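Local coordinates for polyketide synthase (Lyngbya majuscula 19L, PDB 3QIT), which releases the chain in curacin A biosynthesis as a decarboxylating thioesterase of the alpha/beta hydrolase fold, hydrolysing the thioester and leaving a terminal alkene, at residues N14-C19 and G65-L70; H26-C31 and G53-A58; L125-L130 and S242-P247; P161-A166 and G195-S200; T235-D240 and V263-G268. All coordinates share one frame; numbering follows the deposited sequence.

Contact 1 (N14-C19 and G65-L70)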
# COMPACT_ATOMS: atom_id res chain seq x y z
N ASN B 14 -12.50 -5.83 6.61
CA ASN B 14 -13.26 -4.61 6.36
C ASN B 14 -14.56 -4.98 5.67
O ASN B 14 -14.79 -6.14 5.38
CB ASN B 14 -12.45 -3.70 5.46
CG ASN B 14 -11.23 -3.15 6.15
OD1 ASN B 14 -11.35 -2.31 7.02
ND2 ASN B 14 -10.04 -3.61 5.75
N GLN B 15 -15.42 -3.99 5.44
CA GLN B 15 -16.72 -4.29 4.81
C GLN B 15 -16.83 -3.53 3.51
O GLN B 15 -16.60 -2.31 3.46
CB GLN B 15 -17.84 -3.88 5.76
CG GLN B 15 -17.85 -4.70 7.06
CD GLN B 15 -18.31 -6.12 6.84
OE1 GLN B 15 -19.15 -6.37 5.99
NE2 GLN B 15 -17.75 -7.07 7.61
N ILE B 16 -17.20 -4.24 2.45
CA ILE B 16 -17.44 -3.59 1.16
C ILE B 16 -18.96 -3.45 0.99
O ILE B 16 -19.66 -4.44 1.02
CB ILE B 16 -16.92 -4.47 0.01
CG1 ILE B 16 -15.40 -4.67 0.13
CG2 ILE B 16 -17.27 -3.82 -1.37
CD1 ILE B 16 -14.87 -5.77 -0.82
N CYS B 17 -19.44 -2.23 0.75
CA CYS B 17 -20.86 -2.05 0.43
C CYS B 17 -21.07 -2.21 -1.07
O CYS B 17 -20.42 -1.50 -1.86
CB CYS B 17 -21.34 -0.64 0.83
SG CYS B 17 -23.14 -0.46 0.51
N LEU B 18 -21.96 -3.12 -1.48
CA LEU B 18 -22.32 -3.24 -2.90
C LEU B 18 -23.68 -2.60 -3.13
O LEU B 18 -24.66 -3.07 -2.58
CB LEU B 18 -22.41 -4.72 -3.28
CG LEU B 18 -21.14 -5.57 -3.18
CD1 LEU B 18 -21.43 -7.00 -3.69
CD2 LEU B 18 -20.02 -4.96 -3.98
N CYS B 19 -23.73 -1.52 -3.91
CA CYS B 19 -25.02 -0.93 -4.25
C CYS B 19 -25.50 -1.65 -5.49
O CYS B 19 -24.72 -1.91 -6.40
CB CYS B 19 -24.88 0.54 -4.61
SG CYS B 19 -24.21 1.57 -3.28
N GLY B 65 -18.50 6.25 0.48
CA GLY B 65 -19.89 5.77 0.59
C GLY B 65 -20.13 5.09 1.93
O GLY B 65 -19.79 5.64 2.97
N ARG B 66 -20.63 3.86 1.89
CA ARG B 66 -20.83 3.06 3.11
C ARG B 66 -19.82 1.93 3.32
O ARG B 66 -19.97 1.13 4.26
CB ARG B 66 -22.27 2.49 3.11
CG ARG B 66 -23.37 3.55 3.19
CD ARG B 66 -23.49 4.12 4.61
NE ARG B 66 -24.36 5.29 4.69
CZ ARG B 66 -25.68 5.27 4.84
NH1 ARG B 66 -26.34 4.11 4.89
NH2 ARG B 66 -26.35 6.40 4.96
N SER B 67 -18.76 1.87 2.50
CA SER B 67 -17.71 0.89 2.75
C SER B 67 -16.83 1.33 3.94
O SER B 67 -16.77 2.52 4.28
CB SER B 67 -16.82 0.65 1.52
OG SER B 67 -17.50 -0.14 0.57
N SER B 68 -16.17 0.35 4.57
CA SER B 68 -15.27 0.64 5.71
C SER B 68 -14.22 1.67 5.39
O SER B 68 -13.73 1.76 4.26
CB SER B 68 -14.52 -0.63 6.13
OG SER B 68 -15.42 -1.58 6.56
N HIS B 69 -13.85 2.43 6.43
CA HIS B 69 -12.62 3.23 6.35
C HIS B 69 -11.46 2.32 6.74
O HIS B 69 -11.61 1.46 7.65
CB HIS B 69 -12.69 4.41 7.31
CG HIS B 69 -13.76 5.41 6.99
ND1 HIS B 69 -13.86 6.63 7.61
CD2 HIS B 69 -14.78 5.35 6.09
CE1 HIS B 69 -14.89 7.29 7.11
NE2 HIS B 69 -15.48 6.53 6.20
N LEU B 70 -10.32 2.53 6.09
CA LEU B 70 -9.13 1.75 6.40
C LEU B 70 -8.38 2.42 7.54
O LEU B 70 -7.91 3.55 7.41
CB LEU B 70 -8.25 1.56 5.15
CG LEU B 70 -9.03 0.99 3.94
CD1 LEU B 70 -8.11 0.79 2.73
CD2 LEU B 70 -9.68 -0.35 4.33

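Contact 2 (H26-C31 and G53-A58)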
# COMPACT_ATOMS: atom_id res chain seq x y z
N HIS B 26 -30.15 -11.41 -13.32
CA HIS B 26 -29.93 -10.81 -14.63
C HIS B 26 -28.44 -10.52 -14.89
O HIS B 26 -27.66 -10.43 -13.93
CB HIS B 26 -30.75 -9.52 -14.77
CG HIS B 26 -32.23 -9.75 -14.93
ND1 HIS B 26 -33.14 -8.72 -14.94
CD2 HIS B 26 -32.95 -10.89 -15.07
CE1 HIS B 26 -34.36 -9.21 -15.09
NE2 HIS B 26 -34.27 -10.53 -15.16
N PRO B 27 -28.04 -10.37 -16.18
CA PRO B 27 -26.62 -10.15 -16.51
C PRO B 27 -26.10 -8.90 -15.84
O PRO B 27 -26.81 -7.91 -15.73
CB PRO B 27 -26.63 -9.95 -18.04
CG PRO B 27 -27.89 -10.56 -18.51
CD PRO B 27 -28.87 -10.58 -17.38
N VAL B 28 -24.83 -8.95 -15.42
CA VAL B 28 -24.27 -7.91 -14.56
C VAL B 28 -23.62 -6.77 -15.35
O VAL B 28 -22.86 -7.00 -16.29
CB VAL B 28 -23.25 -8.51 -13.56
CG1 VAL B 28 -22.47 -7.37 -12.82
CG2 VAL B 28 -23.96 -9.45 -12.58
N VAL B 29 -23.89 -5.54 -14.91
CA VAL B 29 -23.09 -4.38 -15.28
C VAL B 29 -22.39 -3.93 -14.00
O VAL B 29 -23.04 -3.52 -13.05
CB VAL B 29 -23.93 -3.22 -15.84
CG1 VAL B 29 -23.06 -2.02 -16.26
CG2 VAL B 29 -24.75 -3.70 -17.08
N LEU B 30 -21.07 -4.04 -14.01
CA LEU B 30 -20.27 -3.66 -12.84
C LEU B 30 -19.71 -2.24 -13.09
O LEU B 30 -18.98 -2.03 -14.06
CB LEU B 30 -19.16 -4.68 -12.60
CG LEU B 30 -18.12 -4.37 -11.50
CD1 LEU B 30 -18.82 -4.25 -10.16
CD2 LEU B 30 -17.12 -5.50 -11.46
N CYS B 31 -20.03 -1.30 -12.20
CA CYS B 31 -19.68 0.13 -12.37
C CYS B 31 -18.75 0.56 -11.23
O CYS B 31 -19.06 0.33 -10.05
CB CYS B 31 -20.92 1.01 -12.27
SG CYS B 31 -22.19 0.59 -13.51
N GLY B 53 -33.45 -5.11 -17.96
CA GLY B 53 -33.14 -6.48 -17.54
C GLY B 53 -31.68 -6.76 -17.23
O GLY B 53 -31.19 -7.88 -17.46
N TYR B 54 -31.01 -5.74 -16.69
CA TYR B 54 -29.63 -5.88 -16.20
C TYR B 54 -29.63 -5.75 -14.70
O TYR B 54 -30.53 -5.11 -14.13
CB TYR B 54 -28.69 -4.86 -16.82
CG TYR B 54 -28.40 -5.18 -18.26
CD1 TYR B 54 -29.25 -4.74 -19.27
CD2 TYR B 54 -27.33 -6.00 -18.61
CE1 TYR B 54 -29.02 -5.07 -20.59
CE2 TYR B 54 -27.08 -6.33 -19.95
CZ TYR B 54 -27.94 -5.86 -20.93
OH TYR B 54 -27.73 -6.17 -22.26
N ARG B 55 -28.66 -6.42 -14.10
CA ARG B 55 -28.31 -6.31 -12.68
C ARG B 55 -27.10 -5.36 -12.62
O ARG B 55 -26.01 -5.69 -13.07
CB ARG B 55 -27.97 -7.70 -12.12
CG ARG B 55 -27.43 -7.70 -10.68
CD ARG B 55 -28.45 -7.24 -9.67
NE ARG B 55 -27.96 -7.54 -8.32
CZ ARG B 55 -28.66 -7.38 -7.21
NH1 ARG B 55 -29.89 -6.92 -7.27
NH2 ARG B 55 -28.12 -7.66 -6.02
N VAL B 56 -27.31 -4.16 -12.09
CA VAL B 56 -26.23 -3.17 -12.04
C VAL B 56 -25.65 -3.20 -10.62
O VAL B 56 -26.38 -3.10 -9.64
CB VAL B 56 -26.74 -1.75 -12.37
CG1 VAL B 56 -25.60 -0.77 -12.40
CG2 VAL B 56 -27.53 -1.75 -13.72
N VAL B 57 -24.34 -3.36 -10.53
CA VAL B 57 -23.67 -3.46 -9.24
C VAL B 57 -22.58 -2.37 -9.21
O VAL B 57 -21.75 -2.30 -10.11
CB VAL B 57 -23.02 -4.85 -9.07
CG1 VAL B 57 -22.18 -4.89 -7.79
CG2 VAL B 57 -24.07 -5.96 -9.03
N ALA B 58 -22.59 -1.54 -8.15
CA ALA B 58 -21.64 -0.46 -8.02
C ALA B 58 -21.10 -0.50 -6.58
O ALA B 58 -21.75 -0.01 -5.67
CB ALA B 58 -22.31 0.91 -8.32
O HOH W 1 -33.02 -6.29 -13.75

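Contact 3 (L125-L130 and S242-P247)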
# COMPACT_ATOMS: atom_id res chain seq x y z
N LEU B 125 -14.96 2.72 -20.76
CA LEU B 125 -14.07 3.62 -20.02
C LEU B 125 -14.55 5.04 -20.17
O LEU B 125 -14.42 5.63 -21.23
CB LEU B 125 -12.62 3.46 -20.53
CG LEU B 125 -12.14 2.01 -20.42
CD1 LEU B 125 -10.77 1.88 -21.09
CD2 LEU B 125 -12.08 1.56 -18.95
N VAL B 126 -15.17 5.57 -19.11
CA VAL B 126 -15.77 6.90 -19.19
C VAL B 126 -14.80 7.90 -18.60
O VAL B 126 -14.45 7.79 -17.42
CB VAL B 126 -17.12 6.98 -18.44
CG1 VAL B 126 -17.78 8.35 -18.64
CG2 VAL B 126 -18.05 5.89 -18.97
N GLU B 127 -14.32 8.81 -19.45
CA GLU B 127 -13.37 9.85 -19.03
C GLU B 127 -12.11 9.28 -18.40
O GLU B 127 -11.74 9.58 -17.25
CB GLU B 127 -14.06 10.87 -18.13
CG GLU B 127 -15.02 11.77 -18.94
CD GLU B 127 -14.29 12.91 -19.61
OE1 GLU B 127 -13.64 13.69 -18.87
OE2 GLU B 127 -14.35 13.03 -20.87
N LEU B 128 -11.43 8.45 -19.18
CA LEU B 128 -10.19 7.81 -18.77
C LEU B 128 -9.08 8.85 -18.70
O LEU B 128 -8.84 9.54 -19.67
CB LEU B 128 -9.81 6.71 -19.77
CG LEU B 128 -8.52 5.97 -19.44
CD1 LEU B 128 -8.74 4.96 -18.29
CD2 LEU B 128 -7.97 5.29 -20.70
N PRO B 129 -8.43 8.98 -17.52
CA PRO B 129 -7.30 9.92 -17.46
C PRO B 129 -6.00 9.28 -17.95
O PRO B 129 -5.92 8.07 -18.14
CB PRO B 129 -7.21 10.28 -15.97
CG PRO B 129 -7.98 9.20 -15.23
CD PRO B 129 -8.75 8.36 -16.22
N LEU B 130 -4.99 10.11 -18.19
CA LEU B 130 -3.65 9.59 -18.43
C LEU B 130 -2.77 10.28 -17.39
O LEU B 130 -2.97 11.47 -17.11
CB LEU B 130 -3.16 9.94 -19.83
CG LEU B 130 -3.58 9.11 -21.04
CD1 LEU B 130 -2.80 9.56 -22.28
CD2 LEU B 130 -3.37 7.62 -20.78
N SER B 242 -15.66 18.14 -21.86
CA SER B 242 -14.70 17.82 -20.80
C SER B 242 -13.33 18.39 -21.11
O SER B 242 -12.90 18.42 -22.27
CB SER B 242 -14.56 16.32 -20.58
OG SER B 242 -13.55 16.08 -19.59
N LYS B 243 -12.64 18.84 -20.07
CA LYS B 243 -11.29 19.37 -20.23
C LYS B 243 -10.27 18.42 -19.61
O LYS B 243 -9.08 18.74 -19.53
CB LYS B 243 -11.21 20.78 -19.62
CG LYS B 243 -12.28 21.75 -20.12
CD LYS B 243 -12.04 22.17 -21.57
CE LYS B 243 -13.29 22.76 -22.21
NZ LYS B 243 -13.13 22.98 -23.68
N LEU B 244 -10.73 17.24 -19.20
CA LEU B 244 -9.84 16.23 -18.62
C LEU B 244 -8.71 15.87 -19.58
O LEU B 244 -7.52 15.89 -19.21
CB LEU B 244 -10.62 14.96 -18.23
CG LEU B 244 -9.74 13.85 -17.65
CD1 LEU B 244 -9.22 14.26 -16.27
CD2 LEU B 244 -10.47 12.52 -17.58
N ASN B 245 -9.07 15.55 -20.82
CA ASN B 245 -8.07 15.15 -21.80
C ASN B 245 -7.82 16.25 -22.81
O ASN B 245 -8.75 16.69 -23.51
CB ASN B 245 -8.48 13.85 -22.50
CG ASN B 245 -8.37 12.64 -21.59
OD1 ASN B 245 -7.27 12.25 -21.20
ND2 ASN B 245 -9.51 12.04 -21.26
N ARG B 246 -6.57 16.68 -22.89
CA ARG B 246 -6.12 17.59 -23.93
C ARG B 246 -6.16 16.83 -25.26
O ARG B 246 -6.22 15.59 -25.25
CB ARG B 246 -4.71 18.10 -23.63
CG ARG B 246 -4.55 18.81 -22.29
CD ARG B 246 -3.08 19.04 -21.95
NE ARG B 246 -2.36 17.77 -21.75
CZ ARG B 246 -1.04 17.62 -21.80
NH1 ARG B 246 -0.25 18.66 -22.05
NH2 ARG B 246 -0.51 16.42 -21.61
N PRO B 247 -6.13 17.55 -26.40
CA PRO B 247 -6.12 16.85 -27.69
C PRO B 247 -5.00 15.81 -27.82
O PRO B 247 -5.24 14.75 -28.38
CB PRO B 247 -5.92 17.99 -28.69
CG PRO B 247 -6.48 19.17 -28.03
CD PRO B 247 -6.24 19.01 -26.56
O HOH W 2 -11.92 13.66 -21.72
O HOH W 3 -5.71 12.70 -18.92

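Contact 4 (P161-A166 and G195-S200)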
# COMPACT_ATOMS: atom_id res chain seq x y z
N PRO B 161 -23.98 23.00 8.43
CA PRO B 161 -25.10 23.15 9.36
C PRO B 161 -26.21 22.12 9.14
O PRO B 161 -26.95 21.82 10.09
CB PRO B 161 -25.62 24.56 9.06
CG PRO B 161 -25.10 24.92 7.74
CD PRO B 161 -23.77 24.21 7.61
N ASP B 162 -26.34 21.60 7.92
CA ASP B 162 -27.39 20.63 7.56
C ASP B 162 -27.07 19.88 6.27
O ASP B 162 -26.12 20.20 5.56
CB ASP B 162 -28.77 21.30 7.47
CG ASP B 162 -28.79 22.51 6.54
OD1 ASP B 162 -28.07 22.52 5.53
OD2 ASP B 162 -29.54 23.47 6.83
N VAL B 163 -27.88 18.86 5.96
CA VAL B 163 -27.63 18.03 4.78
C VAL B 163 -27.86 18.84 3.51
O VAL B 163 -27.15 18.64 2.53
CB VAL B 163 -28.50 16.72 4.79
CG1 VAL B 163 -28.32 15.93 3.49
CG2 VAL B 163 -28.12 15.87 5.97
N ALA B 164 -28.82 19.77 3.54
CA ALA B 164 -29.11 20.63 2.38
C ALA B 164 -27.85 21.41 1.94
O ALA B 164 -27.64 21.62 0.76
CB ALA B 164 -30.23 21.61 2.71
N THR B 165 -27.06 21.85 2.91
CA THR B 165 -25.82 22.59 2.62
C THR B 165 -24.78 21.67 1.96
O THR B 165 -24.12 22.06 1.00
CB THR B 165 -25.27 23.27 3.88
OG1 THR B 165 -26.25 24.22 4.36
CG2 THR B 165 -23.96 24.00 3.59
N ALA B 166 -24.70 20.41 2.42
CA ALA B 166 -23.80 19.44 1.81
C ALA B 166 -24.27 19.15 0.41
O ALA B 166 -23.45 19.07 -0.52
CB ALA B 166 -23.77 18.13 2.62
N GLY B 195 -22.15 19.41 16.26
CA GLY B 195 -23.26 20.34 16.11
C GLY B 195 -23.93 20.47 14.75
O GLY B 195 -24.98 21.10 14.63
N GLY B 196 -23.32 19.91 13.71
CA GLY B 196 -23.93 19.90 12.39
C GLY B 196 -23.75 18.53 11.77
O GLY B 196 -23.90 17.51 12.46
N VAL B 197 -23.39 18.49 10.49
CA VAL B 197 -23.12 17.20 9.83
C VAL B 197 -21.82 17.31 9.04
O VAL B 197 -21.46 18.39 8.59
CB VAL B 197 -24.27 16.73 8.89
CG1 VAL B 197 -25.57 16.61 9.69
CG2 VAL B 197 -24.45 17.67 7.68
N ARG B 198 -21.14 16.19 8.89
CA ARG B 198 -19.89 16.15 8.14
C ARG B 198 -19.99 15.02 7.13
O ARG B 198 -20.85 14.13 7.26
CB ARG B 198 -18.72 15.90 9.07
CG ARG B 198 -18.71 14.51 9.71
CD ARG B 198 -17.45 14.30 10.58
NE ARG B 198 -17.48 12.98 11.21
CZ ARG B 198 -16.53 12.49 12.02
NH1 ARG B 198 -15.45 13.20 12.31
NH2 ARG B 198 -16.68 11.28 12.54
N TRP B 199 -19.10 15.04 6.14
CA TRP B 199 -18.99 13.91 5.24
C TRP B 199 -18.64 12.64 6.00
O TRP B 199 -17.88 12.68 6.96
CB TRP B 199 -17.91 14.12 4.18
CG TRP B 199 -18.11 15.33 3.29
CD1 TRP B 199 -17.24 16.36 3.12
CD2 TRP B 199 -19.22 15.60 2.41
NE1 TRP B 199 -17.71 17.24 2.18
CE2 TRP B 199 -18.95 16.82 1.76
CE3 TRP B 199 -20.43 14.92 2.12
CZ2 TRP B 199 -19.83 17.39 0.82
CZ3 TRP B 199 -21.31 15.49 1.19
CH2 TRP B 199 -21.00 16.72 0.56
N SER B 200 -19.20 11.51 5.56
CA SER B 200 -18.95 10.25 6.27
C SER B 200 -17.95 9.34 5.53
O SER B 200 -17.61 8.26 6.02
CB SER B 200 -20.29 9.55 6.53
OG SER B 200 -20.89 9.22 5.31

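Contact 5 (T235-D240 and V263-G268)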
# COMPACT_ATOMS: atom_id res chain seq x y z
N THR B 235 -14.69 0.40 -25.23
CA THR B 235 -15.24 1.66 -25.70
C THR B 235 -14.73 2.78 -24.82
O THR B 235 -14.93 2.74 -23.58
CB THR B 235 -16.78 1.63 -25.61
OG1 THR B 235 -17.26 0.55 -26.42
CG2 THR B 235 -17.39 2.95 -26.11
N LEU B 236 -14.04 3.74 -25.46
CA LEU B 236 -13.61 4.97 -24.81
C LEU B 236 -14.71 6.02 -24.92
O LEU B 236 -15.11 6.40 -26.03
CB LEU B 236 -12.29 5.49 -25.41
CG LEU B 236 -11.08 4.59 -25.25
CD1 LEU B 236 -9.96 4.93 -26.26
CD2 LEU B 236 -10.54 4.65 -23.78
N VAL B 237 -15.20 6.50 -23.78
CA VAL B 237 -16.29 7.47 -23.77
C VAL B 237 -15.79 8.81 -23.23
O VAL B 237 -15.22 8.87 -22.15
CB VAL B 237 -17.48 6.97 -22.93
CG1 VAL B 237 -18.68 7.92 -23.04
CG2 VAL B 237 -17.83 5.53 -23.30
N TYR B 238 -16.02 9.87 -23.99
CA TYR B 238 -15.58 11.21 -23.56
C TYR B 238 -16.70 12.22 -23.59
O TYR B 238 -17.64 12.10 -24.38
CB TYR B 238 -14.48 11.74 -24.46
CG TYR B 238 -13.31 10.82 -24.65
CD1 TYR B 238 -12.29 10.73 -23.69
CD2 TYR B 238 -13.19 10.07 -25.82
CE1 TYR B 238 -11.18 9.89 -23.89
CE2 TYR B 238 -12.10 9.22 -26.02
CZ TYR B 238 -11.10 9.14 -25.05
OH TYR B 238 -10.03 8.30 -25.27
N GLY B 239 -16.59 13.22 -22.72
CA GLY B 239 -17.50 14.36 -22.75
C GLY B 239 -17.02 15.37 -23.78
O GLY B 239 -15.84 15.74 -23.81
N ASP B 240 -17.92 15.85 -24.63
CA ASP B 240 -17.50 16.76 -25.69
C ASP B 240 -17.10 18.13 -25.15
O ASP B 240 -16.45 18.90 -25.85
CB ASP B 240 -18.55 16.85 -26.82
CG ASP B 240 -19.88 17.42 -26.36
OD1 ASP B 240 -20.07 17.68 -25.15
OD2 ASP B 240 -20.75 17.61 -27.24
N VAL B 263 -16.32 7.27 -28.44
CA VAL B 263 -17.56 8.02 -28.53
C VAL B 263 -17.53 9.31 -27.72
O VAL B 263 -16.95 9.38 -26.62
CB VAL B 263 -18.81 7.12 -28.24
CG1 VAL B 263 -18.90 6.76 -26.80
CG2 VAL B 263 -20.12 7.78 -28.74
N PHE B 264 -18.15 10.34 -28.28
CA PHE B 264 -18.29 11.60 -27.57
C PHE B 264 -19.74 11.85 -27.22
O PHE B 264 -20.59 11.94 -28.10
CB PHE B 264 -17.69 12.76 -28.39
CG PHE B 264 -16.21 12.63 -28.59
CD1 PHE B 264 -15.68 11.82 -29.61
CD2 PHE B 264 -15.32 13.29 -27.74
CE1 PHE B 264 -14.30 11.69 -29.78
CE2 PHE B 264 -13.94 13.17 -27.90
CZ PHE B 264 -13.42 12.36 -28.92
N LEU B 265 -19.99 11.99 -25.92
CA LEU B 265 -21.33 12.25 -25.42
C LEU B 265 -21.43 13.73 -25.11
O LEU B 265 -20.42 14.41 -24.93
CB LEU B 265 -21.60 11.43 -24.15
CG LEU B 265 -21.68 9.90 -24.27
CD1 LEU B 265 -22.22 9.27 -22.95
CD2 LEU B 265 -22.53 9.49 -25.48
N SER B 266 -22.66 14.23 -25.05
CA SER B 266 -22.88 15.64 -24.78
C SER B 266 -22.77 15.89 -23.28
O SER B 266 -23.67 15.55 -22.52
CB SER B 266 -24.24 16.08 -25.31
OG SER B 266 -24.47 17.44 -25.00
N GLY B 267 -21.66 16.48 -22.87
CA GLY B 267 -21.45 16.81 -21.47
C GLY B 267 -19.99 17.00 -21.14
O GLY B 267 -19.12 16.89 -22.01
N GLY B 268 -19.72 17.29 -19.87
CA GLY B 268 -18.35 17.50 -19.39
C GLY B 268 -17.75 16.23 -18.79
O GLY B 268 -17.99 15.14 -19.29
O HOH W 4 -23.09 18.52 -27.15
O HOH W 5 -21.43 14.86 -28.76

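Contact 1 (N14-C19 and G65-L70)
Two consecutive serines join the loop G65-L70, which follows strand 55-59, to the sheet strand carrying N14-C19. S68 OG stands beside its own backbone N, anti to the carbonyl carbon (chi1 -63°), and accepts from Q15 N at 2.7 Å. The return bond, S68 N to Q15 O, is 2.9 Å long and nearly straight (172°), with the donor in the carbonyl plane. On the loop residue before it, S67 OG takes the N-H of C17 at 2.9 Å and is also bonded to D60 O.

The side chain of N14 can be followed outward from here. Its CB lies 3.8 Å from S68 CB. CG then passes L70 CD2 at 3.7 Å, OD1 rests against S68 CB, and the ND2 tip stops 3.6 Å from L70 CD2, the two side chains crossing at about a right angle. M72 of the second subunit packs on both N14 and L70. Farther along, C17 SG approaches R66 CB at 4.0 Å.

Because alternate strand amides are met by side-chain hydroxyls, the loop is held to the sheet of this hydrolase fold without forming a regular strand. S67, gripped from both sides, couples C17 to the chain just past strand 55-59.

Contact 2 (H26-C31 and G53-A58)
Strands 28-31 and 55-58 run parallel, their axes 4.6 Å apart at the closest and inclined by 21°, so that V28 faces R55, V29 faces V56 and L30 faces V57. Each bond joins a residue to one flanking its partner: R55 N to P27 O, V29 N to R55 O, V57 N to V29 O at 2.8 Å and C31 N to V57 O. The last two come nearly along the C=O axis, whereas R55 N sits above the plane of the P27 carbonyl.

On the face carrying V29 and V56, V29 CG2 reaches the Y54 ring at CD2 (3.8 Å) and C31 SG touches V56 CG1. On the other face the L30 and V57 side chains cross obliquely, L30 CD1 lying 4.2 Å from V57 CG1. R55, bent at chi2, leads its guanidinium away to G22 O.

Before the strands, H26 CB presses on G53 O at 3.2 Å. Its ND1 shares a water with Y54 O, 2.7 Å from ND1 and 2.8 Å from the carbonyl. An alanine at H26 would remove the ring and with it the ND1 end of the water bridge, and would probably leave the turn at G53 less covered and less well fixed. That glycine, with positive phi, closes a Schellman motif at the end of helix 43-51.

The contact thus completes a beta-alpha-beta crossover: helix 43-51 covers V29 and V56 through L49, strand 97-102 continues the sheet beyond V28 and L30, and strand 14-21 flanks V56 and A58.

Contact 3 (L125-L130 and S242-P247)
Just past strand 120-126, E127 adopts a left-handed backbone conformation (phi 56°, psi 59°), and the chain continues alongside the loop S242-P247, alpha carbons no nearer than 6.8 Å (P129 CA to N245 CA). The canonical alpha/beta hydrolase acid follows the seventh strand; here E127, just after the sixth, as in polyketide synthase thioesterases, is bonded through OE1 to H269 ND1 and is probably the triad acid.

The E127 chain, bent at chi2 (-82°), brings its carboxylate to S242, whose OG donates to E127 OE1 in a very short bond of 2.5 Å, from above the carboxylate plane. The same OG accepts from L244 N at 3.1 Å, forming an ST turn. E127 OE2 is bonded to G239 N, and these donors together would favour the ionised carboxylate. An alanine at E127 would take away the acceptor of S242 OG and H269 ND1, and would probably leave this presumed triad imidazole less firmly oriented.

L244 CD2 packs tightly on E127 O at 3.2 Å. Water 2 links E127 OE2 to N245, and water 3 joins N245 OD1 to L130 N. N245 ND2 donates to L128 O at 3.0 Å, an oxygen in the N245 amide plane, while ND2 stands above that carbonyl's plane.

Contact 4 (P161-A166 and G195-S200)
An N-capped helix start meets a strand of a two-stranded antiparallel hairpin here, within the largely helical region between strand 120-126 and helix 220-229, which by its position probably corresponds to the lid of thioesterase domains. D162 is the N-cap of helix 163-173. Its OD1 takes two donors from T165: the backbone N at 2.9 Å, nearly along the C-O axis, and OG1 at 2.8 Å, from above the carboxylate plane.

No hydrogen bond crosses between P161-A166 and G195-S200. Instead, V197 places CG2 between its own backbone N and carbonyl carbon, the crowded position, and that methyl lies 3.7 Å from D162 O and 4.4 Å from V163 CG2. One residue earlier the alpha carbons are nearest, with P161 CA 4.6 Å from G196 CA; a beta carbon on this glycine would point toward P161 CA and crowd it. At the far end the six-membered ring of W199 carries the contact through CH2, which rests 3.7 Å from A166 CB and 3.6 Å from A166 O.

W199 is itself held among aromatics, stacked with W201 and edge-to-face with F160 and H157. Helix 179-188 adds A186 against V163 and A166, while strand 190-193 pairs with strand 196-199 and brings T190 to the same two residues.

Contact 5 (T235-D240 and V263-G268)
D240 ties the end of strand 235-239 to the turn after strand 263-265. Its backbone N donates to L265 O at 2.9 Å, nearly along the C=O axis, while its OD1 accepts from G267 N at 3.0 Å, met from above the carboxylate plane. CG stands in the crowded position between backbone N and carbonyl carbon (chi1 64°), which swings the carboxylate over the S266-G267 turn. OD2 accepts a hydrogen bond from water 4 at 2.5 Å, a water shared with S266 OG, and a second water links OD2 to F264 O.

Behind this end the two strands run parallel, V237 beside V263 and Y238 beside F264, through bonds such as Y238 N to V263 O at 2.8 Å. Y238 CD2 lies over one face of the F264 ring, but the planes, 30° apart, are slid so far that the rings barely overlap; the close approach is Y238 CB to F264 CD2, 3.7 Å. On the face of the sheet that carries V263 and L265, V237 sends CG1 to L265 CD1 (3.8 Å) and CG2 to V263 CG1.

At G239 a beta carbon would clash with the carbonyl oxygens of G267 and G268, so only glycine fits. The D240 carboxylate, bonded to G267 N, and the tight passage of G239 beside G267 and G268 probably help set the chain's path into H269, the probable triad histidine.

Contacts 1, 2, 3 and 5 all reach one mixed sheet, whereas contact 4 lies outside it. Contact 2 is nested along the chain within contact 1 and meets it through a probable hydrogen bond, C19 O to A58 N at 2.8 Å. Contacts 3 and 5 have centres 9 Å apart and share neighbouring strands, with L125 O probably bonded to V237 N. Together they surround E127 and lead to H269, probable triad partners of S103. Contact 1 lies across the chain's centre from both, its centre about 29 Å from that of contact 5. Contact 4 touches contact 1 by a weak bond between H69 NE2 and S200 O, but its nearest atoms stay about 20 Å from contact 3.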